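Side-chain contacts in 28 kDa product (Pseudomonas syringae pv. phaseolicola, PDB 1UKF), which is the self-cleaved mature form of a papain-like cysteine protease, an avirulence protein delivered into plant cells, where it interacts with the host kinase PBS1: residues A[142-147]-A[152-157]; A[100-105]-A[167-172]. All coordinates share one frame; numbering follows the deposited sequence.

The two contacts belong to the papain-like fold of a single chain, their centres about 16 Å apart. Interaction 1 is a hairpin of the antiparallel sheet, and interaction 2 joins helix 102-113 to helix 160-173. Along the chain, residues 100-105 come first, then both hairpin strands, and residues 167-172 last, in helix 160-173, which follows strand 151-156. This helix packs on the hairpin face that carries Leu145, where Leu145 CD2 lies 4.1 Å from Leu167 CD2. Tyr171 OH also lies 2.6 Å from OD2 of Asp147, the catalytic aspartate, in a probable hydrogen bond. Helix 160-173 thus touches the strand end that supplies the third member of the Cys18, His132 and Asp147 triad.

Interaction 1 (A[142-147]-A[152-157])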
# COMPACT_ATOMS: atom_id res chain seq x y z
N GLN A 142 -17.10 -3.29 0.53
CA GLN A 142 -16.28 -2.12 0.83
C GLN A 142 -14.78 -2.29 0.58
O GLN A 142 -14.11 -3.09 1.23
CB GLN A 142 -16.51 -1.71 2.29
CG GLN A 142 -15.65 -0.56 2.79
CD GLN A 142 -15.89 -0.27 4.26
OE1 GLN A 142 -15.90 -1.17 5.09
NE2 GLN A 142 -16.07 1.01 4.58
N PHE A 143 -14.25 -1.51 -0.36
CA PHE A 143 -12.82 -1.54 -0.68
C PHE A 143 -12.15 -0.35 -0.02
O PHE A 143 -12.52 0.80 -0.27
CB PHE A 143 -12.60 -1.49 -2.20
CG PHE A 143 -11.15 -1.45 -2.59
CD1 PHE A 143 -10.33 -2.55 -2.34
CD2 PHE A 143 -10.60 -0.32 -3.19
CE1 PHE A 143 -8.97 -2.51 -2.68
CE2 PHE A 143 -9.25 -0.27 -3.52
CZ PHE A 143 -8.43 -1.37 -3.27
N LYS A 144 -11.16 -0.62 0.83
CA LYS A 144 -10.43 0.42 1.55
C LYS A 144 -8.99 0.48 1.04
O LYS A 144 -8.35 -0.55 0.86
CB LYS A 144 -10.39 0.13 3.05
CG LYS A 144 -11.72 0.01 3.76
CD LYS A 144 -11.49 -0.32 5.23
CE LYS A 144 -12.79 -0.41 6.01
NZ LYS A 144 -12.53 -0.77 7.43
N LEU A 145 -8.48 1.69 0.84
CA LEU A 145 -7.11 1.86 0.38
C LEU A 145 -6.45 2.97 1.19
O LEU A 145 -7.02 4.05 1.38
CB LEU A 145 -7.07 2.19 -1.11
CG LEU A 145 -5.66 2.32 -1.72
CD1 LEU A 145 -5.69 1.90 -3.18
CD2 LEU A 145 -5.16 3.75 -1.57
N PHE A 146 -5.24 2.71 1.66
CA PHE A 146 -4.48 3.68 2.45
C PHE A 146 -3.15 3.99 1.79
O PHE A 146 -2.37 3.09 1.48
CB PHE A 146 -4.24 3.14 3.87
CG PHE A 146 -3.19 3.90 4.64
CD1 PHE A 146 -3.39 5.23 5.01
CD2 PHE A 146 -2.00 3.29 5.00
CE1 PHE A 146 -2.42 5.93 5.72
CE2 PHE A 146 -1.02 3.98 5.72
CZ PHE A 146 -1.24 5.30 6.08
N ASP A 147 -2.91 5.27 1.54
CA ASP A 147 -1.65 5.73 0.97
C ASP A 147 -1.08 6.66 2.03
O ASP A 147 -1.65 7.71 2.32
CB ASP A 147 -1.89 6.52 -0.32
CG ASP A 147 -0.59 6.99 -0.94
OD1 ASP A 147 0.39 7.21 -0.20
OD2 ASP A 147 -0.55 7.17 -2.18
N GLU A 152 -6.74 7.81 3.77
CA GLU A 152 -7.56 6.66 3.43
C GLU A 152 -8.65 6.99 2.42
O GLU A 152 -9.28 8.06 2.49
CB GLU A 152 -8.18 6.04 4.69
CG GLU A 152 -8.84 4.68 4.42
CD GLU A 152 -9.34 3.99 5.68
OE1 GLU A 152 -8.62 3.97 6.70
OE2 GLU A 152 -10.47 3.45 5.64
N PHE A 153 -8.86 6.07 1.49
CA PHE A 153 -9.87 6.19 0.45
C PHE A 153 -10.74 4.95 0.51
O PHE A 153 -10.30 3.89 0.97
CB PHE A 153 -9.22 6.29 -0.93
CG PHE A 153 -8.26 7.43 -1.07
CD1 PHE A 153 -6.96 7.34 -0.58
CD2 PHE A 153 -8.67 8.62 -1.66
CE1 PHE A 153 -6.08 8.42 -0.68
CE2 PHE A 153 -7.80 9.70 -1.77
CZ PHE A 153 -6.50 9.60 -1.27
N GLN A 154 -11.97 5.08 0.04
CA GLN A 154 -12.89 3.96 0.02
C GLN A 154 -13.78 4.01 -1.21
O GLN A 154 -14.12 5.09 -1.70
CB GLN A 154 -13.76 3.95 1.28
CG GLN A 154 -13.03 3.48 2.53
CD GLN A 154 -13.91 3.50 3.76
OE1 GLN A 154 -15.13 3.38 3.66
NE2 GLN A 154 -13.29 3.62 4.93
N SER A 155 -14.14 2.83 -1.70
CA SER A 155 -15.01 2.72 -2.87
C SER A 155 -15.69 1.37 -2.80
O SER A 155 -15.35 0.53 -1.98
CB SER A 155 -14.19 2.78 -4.16
OG SER A 155 -13.46 1.58 -4.38
N SER A 156 -16.68 1.18 -3.66
CA SER A 156 -17.34 -0.11 -3.73
C SER A 156 -16.33 -0.94 -4.52
O SER A 156 -15.40 -0.39 -5.11
CB SER A 156 -18.63 0.02 -4.53
OG SER A 156 -18.35 0.49 -5.84
N ARG A 157 -16.50 -2.25 -4.56
CA ARG A 157 -15.57 -3.06 -5.34
C ARG A 157 -15.74 -2.63 -6.80
O ARG A 157 -14.78 -2.62 -7.57
CB ARG A 157 -15.87 -4.56 -5.18
CG ARG A 157 -15.79 -5.07 -3.75
CD ARG A 157 -15.61 -6.58 -3.69
NE ARG A 157 -16.63 -7.33 -4.43
CZ ARG A 157 -17.61 -8.03 -3.87
NH1 ARG A 157 -17.74 -8.09 -2.55
NH2 ARG A 157 -18.45 -8.71 -4.63
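Two antiparallel hydrogen-bonded pairs, Leu145 with Phe153 and Phe143 with Ser155, tie residues 142-147 to 152-156 as a beta hairpin of the protease sheet. Leu145 receives Phe153 N at its O (2.7 Å) and sends its own N to Phe153 O; the Phe143 and Ser155 backbones exchange a similar pair. On the face carrying Lys144, two amides and a carboxylate continue the bonding. Gln142 CB points away from the other strand, but with CG anti to the backbone N (chi1 176°) the extended chain brings NE2 back to Gln154 OE1 at 2.7 Å. The donor stands well above the carbonyl plane and the N-H...O angle is bent to 134°, the amide planes being nearly perpendicular. Gln154 NE2 is better aligned, meeting Glu152 OE2 on its anti side at 2.9 Å. Glu152 OE2 also makes a salt bridge with Arg37, and OE1 accepts from Trp25 NE1; these three partners would fix the carboxylate's rotation. Lys144 runs extended alongside Gln154, CG to CG 3.9 Å, towards its salt bridge with Glu139. Catalytic Asp147 bonds His132 NE2 through OD1. The face carrying Phe143, Leu145 and Phe153 is mainly apolar and packs on helix 160-173. There the Phe153 ring turns its edge to the Leu145 carbonyl, O lying in the ring plane, and Leu145 CD2 touches Phe153 CD1 at 4.1 Å. Ser155 OG sits at the Phe143 ring edge, 3.6 Å from CD2.

Interaction 2 (A[100-105]-A[167-172]); sequences GGSAQL and LIDHYN
Ser102 and Ile168 bring the two backbones closest, their CA atoms 6.6 Å apart, where the first turn of helix 102-113 meets the later part of helix 160-173. Gly101 occupies the N-cap position, and its O accepts weak bonds from Gln104 N and Leu105 N. Residues 167-172 are regular helix, with Asn172 N bonded to Ile168 O at 3.0 Å. The hydrogen bond between the two segments runs from Ser102 OG to Asp169 OD1 at 2.8 Å, meeting the syn lone pair on the side of the other carboxylate oxygen. A chi1 of 59° sets OG between the backbone N and the carbonyl carbon of Ser102, facing the carboxylate. Asp169 OD2 makes a salt bridge with Lys165 of the same helix, whose NZ also makes a weak hydrogen bond with Ser102 OG. Lying near the start of helix 102-113, the carboxylate probably gains some stabilisation from that helix end.

Both helices are connections of the papain-like fold, the first linking strands 88-97 and 119-126, the second strands 151-156 and 178-187. Inward of the Ser102 bond the contact becomes apolar. Leu105 and Ile168 cross at about a right angle, and the CD2 methyl of Leu105 rests 3.9 Å from Ile168 CD1 and about as close to CG1 and CG2. With Leu105 CB already directed at the other helix, chi1 175° and chi2 55° bring that methyl to Ile168. Ile168 also packs on Val178 of strand 178-187, while Ser102 CB approaches Ile168 CG2 at 4.2 Å.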
# COMPACT_ATOMS: atom_id res chain seq x y z
N GLY A 100 0.22 0.75 -21.26
CA GLY A 100 -1.12 1.18 -21.64
C GLY A 100 -1.61 2.32 -20.77
O GLY A 100 -0.85 2.87 -19.97
N GLY A 101 -2.89 2.67 -20.91
CA GLY A 101 -3.45 3.75 -20.12
C GLY A 101 -3.53 3.43 -18.63
O GLY A 101 -3.32 2.28 -18.22
N SER A 102 -3.82 4.44 -17.82
CA SER A 102 -3.93 4.26 -16.38
C SER A 102 -5.21 3.50 -16.02
O SER A 102 -5.32 2.92 -14.94
CB SER A 102 -3.89 5.62 -15.68
OG SER A 102 -4.94 6.46 -16.11
N ALA A 103 -6.17 3.51 -16.94
CA ALA A 103 -7.43 2.81 -16.70
C ALA A 103 -7.16 1.31 -16.74
O ALA A 103 -7.70 0.55 -15.94
CB ALA A 103 -8.45 3.19 -17.77
N GLN A 104 -6.32 0.88 -17.68
CA GLN A 104 -5.98 -0.53 -17.82
C GLN A 104 -5.23 -1.01 -16.58
O GLN A 104 -5.54 -2.07 -16.03
CB GLN A 104 -5.10 -0.76 -19.05
CG GLN A 104 -4.76 -2.22 -19.29
CD GLN A 104 -3.83 -2.42 -20.48
OE1 GLN A 104 -4.14 -2.01 -21.60
NE2 GLN A 104 -2.69 -3.05 -20.24
N LEU A 105 -4.25 -0.23 -16.14
CA LEU A 105 -3.47 -0.58 -14.96
C LEU A 105 -4.40 -0.66 -13.75
O LEU A 105 -4.37 -1.63 -12.99
CB LEU A 105 -2.38 0.47 -14.71
CG LEU A 105 -1.55 0.33 -13.43
CD1 LEU A 105 -0.92 -1.05 -13.37
CD2 LEU A 105 -0.48 1.41 -13.40
N LEU A 167 -5.31 7.23 -8.30
CA LEU A 167 -4.07 7.27 -7.54
C LEU A 167 -2.88 7.29 -8.49
O LEU A 167 -1.93 8.05 -8.29
CB LEU A 167 -3.99 6.05 -6.62
CG LEU A 167 -2.91 6.14 -5.54
CD1 LEU A 167 -3.21 7.31 -4.62
CD2 LEU A 167 -2.85 4.84 -4.75
N ILE A 168 -2.92 6.46 -9.53
CA ILE A 168 -1.84 6.42 -10.50
C ILE A 168 -1.71 7.77 -11.19
O ILE A 168 -0.60 8.29 -11.34
CB ILE A 168 -2.09 5.33 -11.57
CG1 ILE A 168 -2.12 3.95 -10.92
CG2 ILE A 168 -1.00 5.39 -12.64
CD1 ILE A 168 -0.82 3.57 -10.22
N ASP A 169 -2.83 8.34 -11.61
CA ASP A 169 -2.80 9.64 -12.29
C ASP A 169 -2.27 10.72 -11.36
O ASP A 169 -1.59 11.65 -11.81
CB ASP A 169 -4.20 10.03 -12.78
CG ASP A 169 -4.71 9.12 -13.88
OD1 ASP A 169 -3.88 8.55 -14.62
OD2 ASP A 169 -5.94 8.98 -14.00
N HIS A 170 -2.58 10.60 -10.08
CA HIS A 170 -2.12 11.57 -9.09
C HIS A 170 -0.59 11.63 -9.10
O HIS A 170 -0.01 12.71 -9.19
CB HIS A 170 -2.59 11.17 -7.69
CG HIS A 170 -1.93 11.93 -6.58
ND1 HIS A 170 -2.25 13.23 -6.27
CD2 HIS A 170 -0.92 11.58 -5.74
CE1 HIS A 170 -1.48 13.65 -5.29
NE2 HIS A 170 -0.66 12.67 -4.95
N TYR A 171 0.05 10.48 -9.01
CA TYR A 171 1.50 10.44 -9.00
C TYR A 171 2.10 10.84 -10.34
O TYR A 171 3.09 11.57 -10.38
CB TYR A 171 2.00 9.07 -8.55
CG TYR A 171 1.87 8.89 -7.06
CD1 TYR A 171 0.84 8.13 -6.50
CD2 TYR A 171 2.74 9.55 -6.19
CE1 TYR A 171 0.68 8.04 -5.12
CE2 TYR A 171 2.60 9.46 -4.81
CZ TYR A 171 1.57 8.71 -4.28
OH TYR A 171 1.41 8.65 -2.91
N ASN A 172 1.50 10.39 -11.43
CA ASN A 172 2.02 10.75 -12.74
C ASN A 172 1.95 12.26 -12.95
O ASN A 172 2.84 12.86 -13.56
CB ASN A 172 1.25 10.03 -13.85
CG ASN A 172 1.44 8.53 -13.81
OD1 ASN A 172 2.52 8.04 -13.48
ND2 ASN A 172 0.40 7.79 -14.17